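Long-range contact in RNA-dependent RNA polymerase (PDB 6DX2), which probably copies viral RNA as the nairovirus L protein, this N-terminal piece being its ovarian tumor (OTU) domain protease, a deubiquitinase: residues G17-N28 with S124-P135. Sequence-based numbering, arbitrary orientation.
Sequences GVYNSEQRFNLN and SENVVTATKYGP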
loop_
_atom_site.group_PDB
_atom_site.type_symbol
_atom_site.label_atom_id
_atom_site.label_comp_id
_atom_site.label_asym_id
_atom_site.label_seq_id
_atom_site.Cartn_x
_atom_site.Cartn_y
_atom_site.Cartn_z
ATOM N N GLY A 17 -12.151 -3.138 -8.766
ATOM C CA GLY A 17 -12.093 -2.061 -7.809
ATOM C C GLY A 17 -10.718 -1.488 -7.576
ATOM O O GLY A 17 -10.531 -0.739 -6.604
ATOM N N VAL A 18 -9.724 -1.833 -8.408
ATOM C CA VAL A 18 -8.392 -1.262 -8.306
ATOM C C VAL A 18 -8.286 -0.150 -9.334
ATOM O O VAL A 18 -8.690 -0.315 -10.489
ATOM C CB VAL A 18 -7.307 -2.340 -8.539
ATOM C CG1 VAL A 18 -5.917 -1.770 -8.458
ATOM C CG2 VAL A 18 -7.518 -3.575 -7.608
ATOM N N TYR A 19 -7.782 0.995 -8.917
ATOM C CA TYR A 19 -7.649 2.116 -9.820
ATOM C C TYR A 19 -6.210 2.306 -10.241
ATOM O O TYR A 19 -5.269 2.115 -9.445
ATOM C CB TYR A 19 -8.087 3.404 -9.173
ATOM C CG TYR A 19 -9.475 3.425 -8.588
ATOM C CD1 TYR A 19 -9.716 2.849 -7.356
ATOM C CD2 TYR A 19 -10.511 4.136 -9.240
ATOM C CE1 TYR A 19 -10.955 2.928 -6.746
ATOM C CE2 TYR A 19 -11.795 4.221 -8.645
ATOM C CZ TYR A 19 -12.009 3.606 -7.430
ATOM O OH TYR A 19 -13.190 3.706 -6.759
ATOM N N ASN A 20 -6.060 2.755 -11.472
ATOM C CA ASN A 20 -4.748 3.084 -11.977
ATOM C C ASN A 20 -4.696 4.520 -12.488
ATOM O O ASN A 20 -5.703 5.116 -12.915
ATOM C CB ASN A 20 -4.352 2.054 -13.059
ATOM C CG ASN A 20 -3.705 0.791 -12.434
ATOM O OD1 ASN A 20 -2.545 0.830 -11.961
ATOM N ND2 ASN A 20 -4.460 -0.323 -12.402
ATOM N N SER A 21 -3.503 5.092 -12.388
ATOM C CA SER A 21 -3.347 6.438 -12.896
ATOM C C SER A 21 -2.052 6.513 -13.679
ATOM O O SER A 21 -1.023 5.975 -13.257
ATOM C CB SER A 21 -3.358 7.478 -11.784
ATOM O OG SER A 21 -3.412 8.776 -12.379
ATOM N N GLU A 22 -2.153 7.165 -14.836
ATOM C CA GLU A 22 -1.056 7.383 -15.765
ATOM C C GLU A 22 -0.359 8.714 -15.554
ATOM O O GLU A 22 0.712 8.920 -16.121
ATOM C CB GLU A 22 -1.569 7.326 -17.210
ATOM C CG GLU A 22 -2.303 6.045 -17.585
ATOM C CD GLU A 22 -2.220 5.761 -19.071
ATOM O OE1 GLU A 22 -1.090 5.760 -19.605
ATOM O OE2 GLU A 22 -3.276 5.543 -19.707
ATOM N N GLN A 23 -0.968 9.628 -14.802
ATOM C CA GLN A 23 -0.334 10.865 -14.369
ATOM C C GLN A 23 1.139 10.636 -14.036
ATOM O O GLN A 23 1.501 9.653 -13.394
ATOM C CB GLN A 23 -1.109 11.404 -13.157
ATOM C CG GLN A 23 -0.500 11.154 -11.777
ATOM C CD GLN A 23 -0.270 9.681 -11.460
ATOM O OE1 GLN A 23 -0.838 8.807 -12.091
ATOM N NE2 GLN A 23 0.644 9.410 -10.546
ATOM N N ARG A 24 2.012 11.492 -14.544
ATOM C CA ARG A 24 3.420 11.343 -14.220
ATOM C C ARG A 24 3.959 12.690 -13.762
ATOM O O ARG A 24 3.920 13.669 -14.515
ATOM C CB ARG A 24 4.217 10.786 -15.399
ATOM C CG ARG A 24 3.673 9.486 -15.977
ATOM C CD ARG A 24 3.686 8.313 -14.991
ATOM N NE ARG A 24 2.981 7.147 -15.529
ATOM C CZ ARG A 24 2.029 6.462 -14.890
ATOM N NH1 ARG A 24 1.644 6.819 -13.668
ATOM N NH2 ARG A 24 1.456 5.415 -15.479
ATOM N N PHE A 25 4.449 12.728 -12.519
ATOM C CA PHE A 25 4.937 13.937 -11.870
ATOM C C PHE A 25 5.997 13.490 -10.874
ATOM O O PHE A 25 6.138 12.288 -10.592
ATOM C CB PHE A 25 3.810 14.694 -11.150
ATOM C CG PHE A 25 3.139 13.865 -10.080
ATOM C CD1 PHE A 25 2.207 12.884 -10.415
ATOM C CD2 PHE A 25 3.458 14.013 -8.748
ATOM C CE1 PHE A 25 1.601 12.139 -9.440
ATOM C CE2 PHE A 25 2.869 13.239 -7.786
ATOM C CZ PHE A 25 1.955 12.315 -8.112
ATOM N N ASN A 26 6.637 14.451 -10.240
ATOM C CA ASN A 26 7.605 14.130 -9.204
ATOM C C ASN A 26 6.942 14.112 -7.826
ATOM O O ASN A 26 6.406 15.129 -7.366
ATOM C CB ASN A 26 8.789 15.089 -9.216
ATOM C CG ASN A 26 9.909 14.536 -8.399
ATOM O OD1 ASN A 26 9.921 14.719 -7.193
ATOM N ND2 ASN A 26 10.802 13.750 -9.032
ATOM N N LEU A 27 7.025 12.950 -7.167
ATOM C CA LEU A 27 6.443 12.766 -5.842
ATOM C C LEU A 27 6.813 13.890 -4.894
ATOM O O LEU A 27 5.986 14.341 -4.092
ATOM C CB LEU A 27 6.909 11.443 -5.239
ATOM C CG LEU A 27 6.295 10.225 -5.916
ATOM C CD1 LEU A 27 6.878 8.986 -5.302
ATOM C CD2 LEU A 27 4.791 10.329 -5.784
ATOM N N ASN A 28 8.057 14.317 -4.927
ATOM C CA ASN A 28 8.473 15.199 -3.859
ATOM C C ASN A 28 8.071 16.644 -4.082
ATOM O O ASN A 28 8.402 17.479 -3.245
ATOM C CB ASN A 28 9.955 15.033 -3.658
ATOM C CG ASN A 28 10.271 13.668 -3.037
ATOM O OD1 ASN A 28 11.097 12.931 -3.559
ATOM N ND2 ASN A 28 9.565 13.319 -1.926
ATOM N N SER A 124 14.778 8.817 -9.541
ATOM C CA SER A 124 14.634 10.256 -9.392
ATOM C C SER A 124 13.268 10.654 -8.822
ATOM O O SER A 124 12.939 11.844 -8.829
ATOM C CB SER A 124 14.883 10.939 -10.734
ATOM O OG SER A 124 15.959 10.308 -11.413
ATOM N N GLU A 125 12.479 9.685 -8.316
ATOM C CA GLU A 125 11.204 9.914 -7.619
ATOM C C GLU A 125 10.081 10.329 -8.559
ATOM O O GLU A 125 9.037 10.844 -8.121
ATOM C CB GLU A 125 11.341 10.941 -6.486
ATOM C CG GLU A 125 12.626 10.794 -5.666
ATOM C CD GLU A 125 12.591 9.615 -4.714
ATOM O OE1 GLU A 125 11.507 9.047 -4.512
ATOM O OE2 GLU A 125 13.655 9.256 -4.172
ATOM N N ASN A 126 10.232 10.062 -9.846
ATOM C CA ASN A 126 9.127 10.284 -10.761
ATOM C C ASN A 126 8.185 9.088 -10.716
ATOM O O ASN A 126 8.632 7.931 -10.709
ATOM C CB ASN A 126 9.646 10.473 -12.173
ATOM C CG ASN A 126 10.590 11.647 -12.275
ATOM O OD1 ASN A 126 10.234 12.762 -11.903
ATOM N ND2 ASN A 126 11.807 11.399 -12.741
ATOM N N VAL A 127 6.873 9.368 -10.683
ATOM C CA VAL A 127 5.895 8.291 -10.755
ATOM C C VAL A 127 6.065 7.538 -12.062
ATOM O O VAL A 127 6.193 8.145 -13.141
ATOM C CB VAL A 127 4.457 8.817 -10.636
ATOM C CG1 VAL A 127 3.488 7.629 -10.719
ATOM C CG2 VAL A 127 4.261 9.469 -9.312
ATOM N N VAL A 128 6.096 6.206 -11.962
ATOM C CA VAL A 128 6.064 5.330 -13.124
ATOM C C VAL A 128 4.717 4.634 -13.249
ATOM O O VAL A 128 4.193 4.481 -14.349
ATOM C CB VAL A 128 7.214 4.297 -13.084
ATOM C CG1 VAL A 128 7.333 3.606 -14.438
ATOM C CG2 VAL A 128 8.514 5.001 -12.808
ATOM N N THR A 129 4.145 4.208 -12.128
ATOM C CA THR A 129 2.799 3.665 -12.086
ATOM C C THR A 129 2.174 4.132 -10.777
ATOM O O THR A 129 2.871 4.261 -9.767
ATOM C CB THR A 129 2.777 2.114 -12.148
ATOM O OG1 THR A 129 3.189 1.577 -10.890
ATOM C CG2 THR A 129 3.699 1.543 -13.216
ATOM N N ALA A 130 0.854 4.378 -10.769
ATOM C CA ALA A 130 0.162 4.579 -9.489
ATOM C C ALA A 130 -1.054 3.672 -9.442
ATOM O O ALA A 130 -1.817 3.598 -10.416
ATOM C CB ALA A 130 -0.278 5.998 -9.248
ATOM N N THR A 131 -1.235 2.996 -8.313
ATOM C CA THR A 131 -2.327 2.037 -8.154
ATOM C C THR A 131 -3.022 2.336 -6.849
ATOM O O THR A 131 -2.371 2.459 -5.823
ATOM C CB THR A 131 -1.798 0.611 -8.169
ATOM O OG1 THR A 131 -1.013 0.423 -9.351
ATOM C CG2 THR A 131 -2.920 -0.376 -8.217
ATOM N N LYS A 132 -4.341 2.486 -6.883
ATOM C CA LYS A 132 -5.067 2.913 -5.703
ATOM C C LYS A 132 -6.040 1.809 -5.324
ATOM O O LYS A 132 -6.817 1.333 -6.162
ATOM C CB LYS A 132 -5.776 4.220 -5.975
ATOM C CG LYS A 132 -6.715 4.685 -4.845
ATOM C CD LYS A 132 -7.173 6.157 -5.061
ATOM C CE LYS A 132 -8.409 6.147 -6.000
ATOM N NZ LYS A 132 -9.706 5.890 -5.223
ATOM N N TYR A 133 -6.003 1.422 -4.062
ATOM C CA TYR A 133 -6.854 0.360 -3.527
ATOM C C TYR A 133 -7.831 1.043 -2.581
ATOM O O TYR A 133 -7.414 1.577 -1.557
ATOM C CB TYR A 133 -6.026 -0.677 -2.778
ATOM C CG TYR A 133 -5.109 -1.425 -3.692
ATOM C CD1 TYR A 133 -5.533 -2.569 -4.319
ATOM C CD2 TYR A 133 -3.806 -0.958 -3.952
ATOM C CE1 TYR A 133 -4.699 -3.278 -5.178
ATOM C CE2 TYR A 133 -2.971 -1.674 -4.846
ATOM C CZ TYR A 133 -3.452 -2.789 -5.442
ATOM O OH TYR A 133 -2.694 -3.520 -6.317
ATOM N N GLY A 134 -9.099 1.079 -2.948
ATOM C CA GLY A 134 -10.099 1.763 -2.142
ATOM C C GLY A 134 -10.630 2.991 -2.828
ATOM O O GLY A 134 -9.996 3.568 -3.703
ATOM N N PRO A 135 -11.813 3.441 -2.407
ATOM C CA PRO A 135 -12.529 4.491 -3.149
ATOM C C PRO A 135 -12.166 5.911 -2.769
ATOM O O PRO A 135 -12.771 6.848 -3.325
ATOM C CB PRO A 135 -13.987 4.215 -2.767
ATOM C CG PRO A 135 -13.866 3.763 -1.347
ATOM C CD PRO A 135 -12.618 2.863 -1.314
HETATM O O HOH W 1 -0.027 3.637 -13.555
#
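Lys132 lays its amine over the face of the Tyr19 ring, NZ standing 3.8 Å from the ring centroid in a cation-pi contact. Two bends late in the lysine chain, chi3 85° and chi4 84°, fold NZ back so that it also donates to Gly134 O and Gly136 O, while Trp11 offers it a second aromatic partner. Beneath this pair the backbones form a short antiparallel ladder: Tyr19 and Lys132 exchange two bonds, and Ser21 N reaches Ala130 O at 3.0 Å. Past the break at Val128 and Thr129, which both face Glu120 in a classic beta bulge, a second tight patch forms round Val127, whose CG2 sits over the Phe25 ring and 3.7 Å from Leu27 CD2; Val127 N bonds to Phe25 O and Leu27 N to Glu125 O. Further on, the Asn26 amide donates twice, nearly in its own plane: ND2 meets Ser124 O at 2.9 Å and, from above that side chain's carbonyl plane, Asn126 OD1 at 3.1 Å, while Asn26 OD1 accepts from Asn28 N in an Asx turn.

The loose side belongs to Arg24, exposed and poorly ordered. Val128 O lies over its guanidinium face without a hydrogen bond, NH1 bonds to Ser21 O at 2.8 Å, and a water joins NH2, Ser21 O and Ala130 N.

In the mixed sheet of the OTU domain, strand 18-21 runs between 12-13 and 127-133; strand 116-121 flanks 127-133 beyond, and helix 102-112 packs on Tyr133.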